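Local coordinates for protein ribonuclease J (Methanolobus psychrophilus R15, PDB 5HAB) that probably degrades RNA from its 5' end as a metallo-beta-lactamase/beta-CASP exoribonuclease, binding the 5'-phosphate of its RNA substrate, at residues Ser240-Val251 with Ile401-Gly409. The protein carries 1 engineered substitution. Numbering follows the deposited sequence.
Sequences SELIAHMMLKDV and IYDNVHVSG. With SO4 (sulfate ion), chain L; nucleotides of chain D.
A244 and H406 mark the close approach of the two backbones, their CA atoms 5.2 Å apart. Residues 401-409 run along the first part of helix 241-253 in the opposite direction, and the gap widens to 8.1 Å between the CA atoms of V251 and Y402. No hydrogen bond joins the segments; the contact is almost wholly apolar. V405, at the centre of an inverse gamma turn, pushes CG1 against the helix flank, 3.8 Å from L248 CD1, the two side chains crossing at about a right angle. That methyl also meets M247 CB and V251 CG2. One turn nearer the start of the helix, V407 lies against A244, CB to CB 3.9 Å, while its CG1 reaches the carbonyl O of S240 at 3.6 Å and its CG2 touches I243. M247 bends at its last torsion (chi3 -55°), bringing CE to 3.7 Å from H406 O. At the other end V251 CG1 sits 3.7 Å from Y402 CD2, meeting the ring obliquely. With V405 and V407 turned to the helix, H406 and S408 point away from it, and their ends meet the RNA: H406 NE2 donates in the ring plane to OP3 of nucleotide A1 of chain D at 2.8 Å, and S408 OG and G409 N hydrogen-bond to OP2 and OP1, the other two terminal oxygens. R273, hydrogen-bonded to H406 ND1 and salt-bridged to E241, probably steadies the imidazole. The helix packs behind the segment that grips the 5'-phosphate of the bound RNA, consistent with a 5'-end pocket. Helix 271-283 packs beside it against A244 and L248, while strand 400-402, the outermost, within this chain, of the parallel beta-CASP sheet, pairs with strand 370-374, whose I372 touches L248 and V251.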
ATOM      1  N   SER B 240      16.632  -9.678 -17.118  1.00 31.59           N
ATOM      2  CA  SER B 240      16.572 -10.415 -18.369  1.00 27.82           C
ATOM      3  C   SER B 240      15.483 -11.479 -18.365  1.00 36.06           C
ATOM      4  O   SER B 240      15.030 -11.926 -17.312  1.00 31.71           O
ATOM      5  CB  SER B 240      17.921 -11.066 -18.671  1.00 32.17           C
ATOM      6  OG  SER B 240      17.793 -12.026 -19.707  1.00 42.40           O
ATOM      7  N   GLU B 241      15.043 -11.853 -19.561  1.00 34.87           N
ATOM      8  CA  GLU B 241      14.138 -12.982 -19.740  1.00 33.53           C
ATOM      9  C   GLU B 241      14.775 -14.265 -19.200  1.00 32.56           C
ATOM     10  O   GLU B 241      14.085 -15.198 -18.785  1.00 31.98           O
ATOM     11  CB  GLU B 241      13.792 -13.141 -21.224  1.00 34.12           C
ATOM     12  CG  GLU B 241      13.058 -14.412 -21.586  1.00 31.62           C
ATOM     13  CD  GLU B 241      11.699 -14.504 -20.936  1.00 37.48           C
ATOM     14  OE1 GLU B 241      11.160 -15.626 -20.835  1.00 37.63           O
ATOM     15  OE2 GLU B 241      11.151 -13.456 -20.538  1.00 37.43           O
ATOM     16  N   LEU B 242      16.103 -14.289 -19.202  1.00 29.84           N
ATOM     17  CA  LEU B 242      16.856 -15.419 -18.683  1.00 37.73           C
ATOM     18  C   LEU B 242      16.530 -15.663 -17.213  1.00 48.42           C
ATOM     19  O   LEU B 242      16.512 -16.803 -16.759  1.00 42.40           O
ATOM     20  CB  LEU B 242      18.354 -15.193 -18.872  1.00 37.14           C
ATOM     21  CG  LEU B 242      19.266 -16.321 -18.397  1.00 40.19           C
ATOM     22  CD1 LEU B 242      18.873 -17.635 -19.057  1.00 32.10           C
ATOM     23  CD2 LEU B 242      20.704 -15.984 -18.718  1.00 38.79           C
ATOM     24  N   ILE B 243      16.269 -14.587 -16.478  1.00 36.12           N
ATOM     25  CA  ILE B 243      15.887 -14.685 -15.074  1.00 30.83           C
ATOM     26  C   ILE B 243      14.578 -15.458 -14.924  1.00 40.02           C
ATOM     27  O   ILE B 243      14.454 -16.325 -14.053  1.00 42.78           O
ATOM     28  CB  ILE B 243      15.778 -13.285 -14.440  1.00 26.47           C
ATOM     29  CG1 ILE B 243      17.127 -12.563 -14.518  1.00 29.10           C
ATOM     30  CG2 ILE B 243      15.256 -13.366 -13.011  1.00 30.24           C
ATOM     31  CD1 ILE B 243      18.289 -13.352 -13.927  1.00 27.87           C
ATOM     32  N   ALA B 244      13.604 -15.145 -15.777  1.00 38.21           N
ATOM     33  CA  ALA B 244      12.311 -15.831 -15.756  1.00 33.99           C
ATOM     34  C   ALA B 244      12.480 -17.282 -16.185  1.00 31.88           C
ATOM     35  O   ALA B 244      11.822 -18.184 -15.660  1.00 35.57           O
ATOM     36  CB  ALA B 244      11.307 -15.120 -16.662  1.00 33.96           C
ATOM     37  N   HIS B 245      13.367 -17.495 -17.148  1.00 33.48           N
ATOM     38  CA  HIS B 245      13.721 -18.838 -17.583  1.00 47.66           C
ATOM     39  C   HIS B 245      14.226 -19.665 -16.393  1.00 38.21           C
ATOM     40  O   HIS B 245      13.720 -20.755 -16.120  1.00 41.04           O
ATOM     41  CB  HIS B 245      14.774 -18.764 -18.693  1.00 40.10           C
ATOM     42  CG  HIS B 245      15.224 -20.100 -19.194  1.00 59.19           C
ATOM     43  ND1 HIS B 245      14.530 -20.811 -20.149  1.00 47.02           N
ATOM     44  CD2 HIS B 245      16.309 -20.848 -18.881  1.00 46.78           C
ATOM     45  CE1 HIS B 245      15.164 -21.943 -20.398  1.00 49.22           C
ATOM     46  NE2 HIS B 245      16.247 -21.988 -19.643  1.00 59.29           N
ATOM     47  N   MET B 246      15.200 -19.114 -15.673  1.00 39.48           N
ATOM     48  CA  MET B 246      15.804 -19.773 -14.519  1.00 32.72           C
ATOM     49  C   MET B 246      14.775 -20.052 -13.422  1.00 42.61           C
ATOM     50  O   MET B 246      14.690 -21.172 -12.911  1.00 54.46           O
ATOM     51  CB  MET B 246      16.939 -18.910 -13.953  1.00 39.34           C
ATOM     52  CG  MET B 246      18.130 -18.664 -14.883  1.00 34.47           C
ATOM     53  SD  MET B 246      19.367 -19.972 -14.906  1.00 98.85           S
ATOM     54  CE  MET B 246      18.674 -21.117 -16.095  1.00 44.66           C
ATOM     55  N   MET B 247      13.985 -19.039 -13.073  1.00 40.96           N
ATOM     56  CA  MET B 247      12.977 -19.200 -12.024  1.00 41.80           C
ATOM     57  C   MET B 247      11.933 -20.256 -12.385  1.00 46.01           C
ATOM     58  O   MET B 247      11.518 -21.051 -11.536  1.00 50.46           O
ATOM     59  CB  MET B 247      12.281 -17.867 -11.731  1.00 32.71           C
ATOM     60  CG  MET B 247      13.195 -16.821 -11.118  1.00 44.76           C
ATOM     61  SD  MET B 247      12.332 -15.395 -10.425  1.00 50.97           S
ATOM     62  CE  MET B 247      11.360 -14.826 -11.815  1.00 28.74           C
ATOM     63  N   LEU B 248      11.510 -20.263 -13.644  1.00 42.54           N
ATOM     64  CA  LEU B 248      10.510 -21.223 -14.093  1.00 42.15           C
ATOM     65  C   LEU B 248      11.100 -22.638 -14.079  1.00 42.32           C
ATOM     66  O   LEU B 248      10.438 -23.602 -13.674  1.00 41.02           O
ATOM     67  CB  LEU B 248       9.999 -20.845 -15.485  1.00 37.86           C
ATOM     68  CG  LEU B 248       8.680 -21.452 -15.959  1.00 43.38           C
ATOM     69  CD1 LEU B 248       7.626 -21.458 -14.861  1.00 47.38           C
ATOM     70  CD2 LEU B 248       8.186 -20.668 -17.153  1.00 51.43           C
ATOM     71  N   LYS B 249      12.357 -22.750 -14.497  1.00 36.30           N
ATOM     72  CA  LYS B 249      13.072 -24.017 -14.415  1.00 51.32           C
ATOM     73  C   LYS B 249      13.067 -24.548 -12.985  1.00 61.91           C
ATOM     74  O   LYS B 249      12.699 -25.698 -12.740  1.00 38.44           O
ATOM     75  CB  LYS B 249      14.512 -23.852 -14.899  1.00 33.46           C
ATOM     76  CG  LYS B 249      15.319 -25.138 -14.899  1.00 47.70           C
ATOM     77  CD  LYS B 249      16.696 -24.922 -15.509  1.00 46.90           C
ATOM     78  CE  LYS B 249      17.402 -26.244 -15.781  1.00 72.11           C
ATOM     79  NZ  LYS B 249      18.602 -26.063 -16.652  1.00104.77           N
ATOM     80  N   ASP B 250      13.446 -23.685 -12.046  1.00 48.61           N
ATOM     81  CA  ASP B 250      13.530 -24.061 -10.637  1.00 43.66           C
ATOM     82  C   ASP B 250      12.168 -24.483 -10.091  1.00 48.70           C
ATOM     83  O   ASP B 250      12.069 -25.450  -9.338  1.00 39.24           O
ATOM     84  CB  ASP B 250      14.109 -22.903  -9.815  1.00 53.05           C
ATOM     85  CG  ASP B 250      14.686 -23.355  -8.478  1.00 65.49           C
ATOM     86  OD1 ASP B 250      14.359 -24.473  -8.022  1.00 67.06           O
ATOM     87  OD2 ASP B 250      15.481 -22.590  -7.890  1.00 58.65           O
ATOM     88  N   VAL B 251      11.119 -23.760 -10.470  1.00 43.76           N
ATOM     89  CA  VAL B 251       9.779 -24.080  -9.986  1.00 42.08           C
ATOM     90  C   VAL B 251       9.310 -25.426 -10.546  1.00 55.57           C
ATOM     91  O   VAL B 251       8.613 -26.184  -9.865  1.00 37.09           O
ATOM     92  CB  VAL B 251       8.778 -22.959 -10.336  1.00 45.42           C
ATOM     93  CG1 VAL B 251       7.346 -23.403 -10.060  1.00 38.48           C
ATOM     94  CG2 VAL B 251       9.106 -21.695  -9.555  1.00 31.60           C
ATOM     95  N   ILE B 401      -0.647 -22.633  -5.380  1.00 43.63           N
ATOM     96  CA  ILE B 401      -0.464 -21.565  -6.355  1.00 34.73           C
ATOM     97  C   ILE B 401       0.956 -21.020  -6.360  1.00 42.58           C
ATOM     98  O   ILE B 401       1.432 -20.503  -5.350  1.00 47.47           O
ATOM     99  CB  ILE B 401      -1.456 -20.420  -6.090  1.00 45.21           C
ATOM    100  CG1 ILE B 401      -2.879 -20.967  -5.952  1.00 40.88           C
ATOM    101  CG2 ILE B 401      -1.366 -19.374  -7.189  1.00 41.07           C
ATOM    102  CD1 ILE B 401      -3.375 -21.673  -7.188  1.00 37.27           C
ATOM    103  N   TYR B 402       1.621 -21.119  -7.505  1.00 38.52           N
ATOM    104  CA  TYR B 402       2.894 -20.439  -7.711  1.00 33.62           C
ATOM    105  C   TYR B 402       2.659 -19.215  -8.583  1.00 46.07           C
ATOM    106  O   TYR B 402       2.398 -19.339  -9.774  1.00 49.13           O
ATOM    107  CB  TYR B 402       3.921 -21.362  -8.364  1.00 37.62           C
ATOM    108  CG  TYR B 402       4.355 -22.522  -7.501  1.00 43.13           C
ATOM    109  CD1 TYR B 402       3.507 -23.594  -7.274  1.00 42.75           C
ATOM    110  CD2 TYR B 402       5.621 -22.554  -6.928  1.00 53.02           C
ATOM    111  CE1 TYR B 402       3.899 -24.663  -6.491  1.00 45.75           C
ATOM    112  CE2 TYR B 402       6.023 -23.621  -6.142  1.00 54.45           C
ATOM    113  CZ  TYR B 402       5.154 -24.673  -5.929  1.00 43.88           C
ATOM    114  OH  TYR B 402       5.530 -25.743  -5.153  1.00 55.24           O
ATOM    115  N   ASP B 403       2.747 -18.035  -7.985  1.00 42.75           N
ATOM    116  CA  ASP B 403       2.380 -16.803  -8.667  1.00 43.84           C
ATOM    117  C   ASP B 403       3.613 -16.033  -9.126  1.00 44.39           C
ATOM    118  O   ASP B 403       4.714 -16.243  -8.616  1.00 53.33           O
ATOM    119  CB  ASP B 403       1.528 -15.935  -7.737  1.00 46.94           C
ATOM    120  CG  ASP B 403       0.673 -14.935  -8.481  1.00 77.70           C
ATOM    121  OD1 ASP B 403       0.843 -14.792  -9.712  1.00 70.11           O
ATOM    122  OD2 ASP B 403      -0.177 -14.292  -7.826  1.00 77.95           O
ATOM    123  N   ASN B 404       3.410 -15.150 -10.099  1.00 51.72           N
ATOM    124  CA  ASN B 404       4.407 -14.164 -10.512  1.00 44.39           C
ATOM    125  C   ASN B 404       5.769 -14.743 -10.912  1.00 35.32           C
ATOM    126  O   ASN B 404       6.798 -14.102 -10.711  1.00 45.54           O
ATOM    127  CB  ASN B 404       4.603 -13.133  -9.397  1.00 51.38           C
ATOM    128  CG  ASN B 404       4.870 -11.737  -9.936  1.00 86.38           C
ATOM    129  OD1 ASN B 404       4.621 -11.450 -11.112  1.00 67.17           O
ATOM    130  ND2 ASN B 404       5.373 -10.858  -9.075  1.00 65.80           N
ATOM    131  N   VAL B 405       5.781 -15.945 -11.478  1.00 50.74           N
ATOM    132  CA  VAL B 405       7.028 -16.527 -11.968  1.00 38.07           C
ATOM    133  C   VAL B 405       7.311 -15.875 -13.309  1.00 45.69           C
ATOM    134  O   VAL B 405       7.086 -16.464 -14.364  1.00 44.31           O
ATOM    135  CB  VAL B 405       6.944 -18.054 -12.090  1.00 40.35           C
ATOM    136  CG1 VAL B 405       8.322 -18.640 -12.359  1.00 35.86           C
ATOM    137  CG2 VAL B 405       6.330 -18.654 -10.833  1.00 45.27           C
ATOM    138  N   HIS B 406       7.796 -14.642 -13.265  1.00 45.11           N
ATOM    139  CA  HIS B 406       7.692 -13.775 -14.422  1.00 44.44           C
ATOM    140  C   HIS B 406       8.671 -12.623 -14.320  1.00 43.95           C
ATOM    141  O   HIS B 406       9.113 -12.254 -13.232  1.00 37.55           O
ATOM    142  CB  HIS B 406       6.246 -13.268 -14.545  1.00 34.51           C
ATOM    143  CG  HIS B 406       6.047 -12.184 -15.562  1.00 48.80           C
ATOM    144  ND1 HIS B 406       5.993 -12.435 -16.916  1.00 42.96           N
ATOM    145  CD2 HIS B 406       5.842 -10.853 -15.417  1.00 40.34           C
ATOM    146  CE1 HIS B 406       5.794 -11.302 -17.564  1.00 42.05           C
ATOM    147  NE2 HIS B 406       5.696 -10.327 -16.679  1.00 41.59           N
ATOM    148  N   VAL B 407       9.026 -12.077 -15.472  1.00 41.66           N
ATOM    149  CA  VAL B 407       9.880 -10.912 -15.547  1.00 32.87           C
ATOM    150  C   VAL B 407       9.224  -9.912 -16.506  1.00 40.42           C
ATOM    151  O   VAL B 407       8.622 -10.307 -17.504  1.00 35.48           O
ATOM    152  CB  VAL B 407      11.296 -11.314 -15.979  1.00 42.19           C
ATOM    153  CG1 VAL B 407      11.897 -10.281 -16.885  1.00 45.27           C
ATOM    154  CG2 VAL B 407      12.180 -11.523 -14.748  1.00 42.07           C
ATOM    155  N   SER B 408       9.309  -8.625 -16.182  1.00 41.65           N
ATOM    156  CA  SER B 408       8.657  -7.577 -16.972  1.00 35.62           C
ATOM    157  C   SER B 408       9.166  -7.472 -18.408  1.00 42.33           C
ATOM    158  O   SER B 408      10.343  -7.718 -18.689  1.00 33.02           O
ATOM    159  CB  SER B 408       8.830  -6.216 -16.293  1.00 28.24           C
ATOM    160  OG  SER B 408       8.255  -5.191 -17.089  1.00 31.63           O
ATOM    161  N   GLY B 409       8.275  -7.077 -19.311  1.00 28.65           N
ATOM    162  CA  GLY B 409       8.658  -6.827 -20.687  1.00 41.86           C
ATOM    163  C   GLY B 409       9.026  -5.382 -20.999  1.00 39.99           C
ATOM    164  O   GLY B 409       9.263  -5.047 -22.157  1.00 31.61           O
TER
HETATM  165  S   SO4 L 504      18.436 -25.030 -19.159  1.00118.83           S
HETATM  166  O1  SO4 L 504      18.644 -25.774 -17.917  1.00126.81           O
HETATM  167  O2  SO4 L 504      19.724 -24.590 -19.686  1.00 99.37           O
HETATM  168  O3  SO4 L 504      17.768 -25.885 -20.139  1.00 89.63           O
HETATM  169  O4  SO4 L 504      17.606 -23.861 -18.888  1.00 99.88           O
ATOM    170  OP3   A D   1       4.698  -7.694 -16.567  1.00 60.06           O
ATOM    171  P     A D   1       4.864  -6.687 -17.643  1.00 52.80           P
ATOM    172  OP1   A D   1       5.273  -7.384 -18.888  1.00 49.39           O
ATOM    173  OP2   A D   1       5.713  -5.587 -17.119  1.00 51.04           O
ATOM    174  O5'   A D   1       3.442  -6.025 -17.880  1.00 68.43           O
ATOM    175  C5'   A D   1       2.274  -6.816 -18.073  1.00 84.49           C
ATOM    176  C4'   A D   1       1.175  -6.000 -18.706  1.00 94.56           C
ATOM    177  O4'   A D   1       0.648  -5.081 -17.709  1.00 88.52           O
ATOM    178  C3'   A D   1       1.626  -5.142 -19.886  1.00 84.04           C
ATOM    179  O3'   A D   1       0.611  -5.083 -20.885  1.00105.02           O
ATOM    180  C2'   A D   1       1.837  -3.766 -19.262  1.00 84.75           C
ATOM    181  O2'   A D   1       1.679  -2.687 -20.159  1.00 83.99           O
ATOM    182  C1'   A D   1       0.781  -3.743 -18.157  1.00 97.70           C
ATOM    183  N9    A D   1       1.189  -2.925 -17.010  1.00107.17           N
ATOM    184  C8    A D   1       2.451  -2.877 -16.460  1.00 90.78           C
ATOM    185  N7    A D   1       2.567  -2.057 -15.445  1.00 88.12           N
ATOM    186  C5    A D   1       1.293  -1.518 -15.315  1.00102.41           C
ATOM    187  C6    A D   1       0.761  -0.576 -14.415  1.00106.15           C
ATOM    188  N6    A D   1       1.474   0.006 -13.443  1.00 88.68           N
ATOM    189  N1    A D   1      -0.546  -0.252 -14.551  1.00111.50           N
ATOM    190  C2    A D   1      -1.257  -0.837 -15.527  1.00 99.33           C
ATOM    191  N3    A D   1      -0.870  -1.736 -16.433  1.00 95.64           N
ATOM    192  C4    A D   1       0.433  -2.039 -16.274  1.00102.13           C
TER